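Local coordinates for protein putative TetR-family transcriptional regulator (Syntrophomonas wolfei subsp. wolfei, PDB 3LWJ) that probably binds DNA through a helix-turn-helix motif and, as a TetR-family member, is likely to regulate transcription, at residues C20-F25 and N103-E108. Residues are numbered along the deposited sequence; the frame is centred on the assembly and turned at random.
Sequences CSLDLF and NETLSE
Leu-22 reaches across to the first turn of helix 104-113 and overlaps Thr-105 and Leu-106, one with each side of its forked end. Its CD1 lies against the backbone of the facing helix, 3.9 Å from Leu-106 CA, and also meets Leu-106 CD1 at 4.0 Å, the two leucine side chains crossing at about a right angle. The other side of the fork faces a hydroxyl: Thr-105 OG1 stands 3.7 Å from Leu-22 CG and 3.9 Å from Leu-22 CD2, which is van der Waals contact. A branched leucine suits this place because its two methyls can serve both neighbours at once. The threonine OG1 lies between its own backbone N and carbonyl carbon (chi1 59°), a rotation that turns the oxygen, rather than the methyl CG2, to the leucine. Threonine suits this exposed border, being small and part polar, part apolar. Leu-106, the next residue along and buried, also touches Phe-67 of helix 56-79, an apolar side chain between apolar partners. An alanine in place of Leu-22 would remove both methyl branches and is likely to leave Thr-105 and Leu-106 without their apolar partner across the helices. The contact is small, burying 133 Å² in all. Ser-21 and Leu-24 pack on Ile-38 of helix 35-42, whereas Ser-107 and Glu-108 lean on helix 153-173, which places the contact between the probable DNA-binding domain and the helical body of the TetR fold.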
ATOM      1  N   CYS A  20       5.567 -24.620  -8.595  1.00 31.90           N
ATOM      2  CA  CYS A  20       7.014 -24.487  -8.863  1.00 33.21           C
ATOM      3  C   CYS A  20       7.452 -23.038  -9.118  1.00 30.25           C
ATOM      4  O   CYS A  20       8.530 -22.624  -8.688  1.00 26.30           O
ATOM      5  CB  CYS A  20       7.441 -25.342 -10.069  1.00 34.16           C
ATOM      6  SG  CYS A  20       7.275 -27.125  -9.830  1.00 43.07           S
ATOM      7  N   SER A  21       6.622 -22.298  -9.845  1.00 29.11           N
ATOM      8  CA  SER A  21       6.897 -20.901 -10.167  1.00 29.55           C
ATOM      9  C   SER A  21       6.897 -20.061  -8.885  1.00 29.19           C
ATOM     10  O   SER A  21       7.798 -19.250  -8.644  1.00 27.04           O
ATOM     11  CB  SER A  21       5.845 -20.351 -11.160  1.00 29.08           C
ATOM     12  OG  SER A  21       5.915 -20.988 -12.417  1.00 29.63           O
ATOM     13  N   LEU A  22       5.879 -20.277  -8.061  1.00 30.01           N
ATOM     14  CA  LEU A  22       5.792 -19.631  -6.763  1.00 30.03           C
ATOM     15  C   LEU A  22       7.064 -19.933  -5.971  1.00 28.55           C
ATOM     16  O   LEU A  22       7.727 -19.011  -5.489  1.00 29.62           O
ATOM     17  CB  LEU A  22       4.527 -20.099  -6.025  1.00 27.93           C
ATOM     18  CG  LEU A  22       3.733 -19.187  -5.107  1.00 35.23           C
ATOM     19  CD1 LEU A  22       3.735 -17.730  -5.562  1.00 29.82           C
ATOM     20  CD2 LEU A  22       2.284 -19.749  -5.012  1.00 33.35           C
ATOM     21  N   ASP A  23       7.444 -21.203  -5.865  1.00 29.74           N
ATOM     22  CA  ASP A  23       8.635 -21.567  -5.064  1.00 28.83           C
ATOM     23  C   ASP A  23       9.902 -20.874  -5.550  1.00 26.31           C
ATOM     24  O   ASP A  23      10.704 -20.403  -4.742  1.00 23.17           O
ATOM     25  CB  ASP A  23       8.883 -23.091  -5.046  1.00 33.99           C
ATOM     26  CG  ASP A  23       7.745 -23.880  -4.365  1.00 33.86           C
ATOM     27  OD1 ASP A  23       6.877 -23.277  -3.710  1.00 34.62           O
ATOM     28  OD2 ASP A  23       7.710 -25.113  -4.520  1.00 49.13           O
ATOM     29  N   LEU A  24      10.103 -20.852  -6.871  1.00 25.78           N
ATOM     30  CA  LEU A  24      11.278 -20.204  -7.472  1.00 25.24           C
ATOM     31  C   LEU A  24      11.258 -18.664  -7.274  1.00 26.16           C
ATOM     32  O   LEU A  24      12.310 -18.027  -7.050  1.00 24.11           O
ATOM     33  CB  LEU A  24      11.395 -20.555  -8.971  1.00 26.43           C
ATOM     34  CG  LEU A  24      11.976 -21.915  -9.386  1.00 25.92           C
ATOM     35  CD1 LEU A  24      11.668 -22.162 -10.857  1.00 26.19           C
ATOM     36  CD2 LEU A  24      13.486 -21.983  -9.157  1.00 27.50           C
ATOM     37  N   PHE A  25      10.068 -18.065  -7.352  1.00 26.55           N
ATOM     38  CA  PHE A  25       9.924 -16.631  -7.124  1.00 28.12           C
ATOM     39  C   PHE A  25      10.381 -16.285  -5.688  1.00 27.50           C
ATOM     40  O   PHE A  25      11.172 -15.360  -5.492  1.00 29.38           O
ATOM     41  CB  PHE A  25       8.461 -16.160  -7.338  1.00 29.73           C
ATOM     42  CG  PHE A  25       7.964 -16.237  -8.772  1.00 24.24           C
ATOM     43  CD1 PHE A  25       8.817 -16.373  -9.837  1.00 21.72           C
ATOM     44  CD2 PHE A  25       6.610 -16.086  -9.031  1.00 26.75           C
ATOM     45  CE1 PHE A  25       8.339 -16.423 -11.113  1.00 23.59           C
ATOM     46  CE2 PHE A  25       6.124 -16.132 -10.313  1.00 24.08           C
ATOM     47  CZ  PHE A  25       6.975 -16.318 -11.350  1.00 22.82           C
ATOM     48  N   ASN A 103      -2.412 -18.491   1.576  1.00 32.76           N
ATOM     49  CA  ASN A 103      -1.544 -18.328   0.415  1.00 33.29           C
ATOM     50  C   ASN A 103      -0.382 -17.405   0.786  1.00 32.51           C
ATOM     51  O   ASN A 103      -0.225 -16.320   0.192  1.00 32.14           O
ATOM     52  CB  ASN A 103      -2.336 -17.689  -0.751  1.00 32.42           C
ATOM     53  CG  ASN A 103      -3.488 -18.573  -1.240  1.00 41.68           C
ATOM     54  OD1 ASN A 103      -3.374 -19.194  -2.309  1.00 39.32           O
ATOM     55  ND2 ASN A 103      -4.591 -18.658  -0.452  1.00 28.61           N
ATOM     56  N   GLU A 104       0.400 -17.822   1.781  1.00 30.65           N
ATOM     57  CA  GLU A 104       1.413 -16.972   2.370  1.00 30.99           C
ATOM     58  C   GLU A 104       2.517 -16.590   1.401  1.00 29.38           C
ATOM     59  O   GLU A 104       2.950 -15.437   1.357  1.00 26.80           O
ATOM     60  CB  GLU A 104       2.027 -17.623   3.595  1.00 32.03           C
ATOM     61  CG  GLU A 104       2.961 -16.671   4.350  1.00 38.26           C
ATOM     62  CD  GLU A 104       3.279 -17.124   5.774  1.00 46.65           C
ATOM     63  OE1 GLU A 104       2.401 -17.692   6.452  1.00 46.48           O
ATOM     64  OE2 GLU A 104       4.420 -16.891   6.221  1.00 58.84           O
ATOM     65  N   THR A 105       2.984 -17.557   0.620  1.00 26.75           N
ATOM     66  CA  THR A 105       4.100 -17.296  -0.255  1.00 25.56           C
ATOM     67  C   THR A 105       3.656 -16.328  -1.402  1.00 25.87           C
ATOM     68  O   THR A 105       4.389 -15.396  -1.772  1.00 24.97           O
ATOM     69  CB  THR A 105       4.703 -18.620  -0.718  1.00 28.26           C
ATOM     70  OG1 THR A 105       3.690 -19.360  -1.391  1.00 34.47           O
ATOM     71  CG2 THR A 105       5.238 -19.471   0.524  1.00 23.81           C
ATOM     72  N   LEU A 106       2.440 -16.511  -1.911  1.00 23.62           N
ATOM     73  CA  LEU A 106       1.871 -15.609  -2.917  1.00 23.86           C
ATOM     74  C   LEU A 106       1.609 -14.208  -2.353  1.00 24.76           C
ATOM     75  O   LEU A 106       1.862 -13.205  -3.044  1.00 23.26           O
ATOM     76  CB  LEU A 106       0.584 -16.207  -3.523  1.00 22.61           C
ATOM     77  CG  LEU A 106      -0.139 -15.382  -4.597  1.00 23.91           C
ATOM     78  CD1 LEU A 106       0.830 -14.923  -5.705  1.00 29.39           C
ATOM     79  CD2 LEU A 106      -1.310 -16.136  -5.168  1.00 21.47           C
ATOM     80  N   SER A 107       1.084 -14.144  -1.124  1.00 24.37           N
ATOM     81  CA  SER A 107       0.904 -12.876  -0.416  1.00 23.84           C
ATOM     82  C   SER A 107       2.245 -12.160  -0.311  1.00 23.39           C
ATOM     83  O   SER A 107       2.339 -10.959  -0.498  1.00 25.25           O
ATOM     84  CB  SER A 107       0.311 -13.104   0.991  1.00 24.14           C
ATOM     85  OG  SER A 107      -1.079 -13.511   0.952  1.00 18.33           O
ATOM     86  N   GLU A 108       3.300 -12.898  -0.024  1.00 24.00           N
ATOM     87  CA  GLU A 108       4.628 -12.294  -0.011  1.00 24.31           C
ATOM     88  C   GLU A 108       5.020 -11.710  -1.378  1.00 24.91           C
ATOM     89  O   GLU A 108       5.409 -10.542  -1.452  1.00 22.02           O
ATOM     90  CB  GLU A 108       5.679 -13.281   0.454  1.00 25.35           C
ATOM     91  CG  GLU A 108       6.858 -12.580   1.116  1.00 36.71           C
ATOM     92  CD  GLU A 108       7.989 -13.534   1.505  1.00 36.80           C
ATOM     93  OE1 GLU A 108       7.711 -14.610   2.089  1.00 29.79           O
ATOM     94  OE2 GLU A 108       9.151 -13.189   1.198  1.00 32.31           O
TER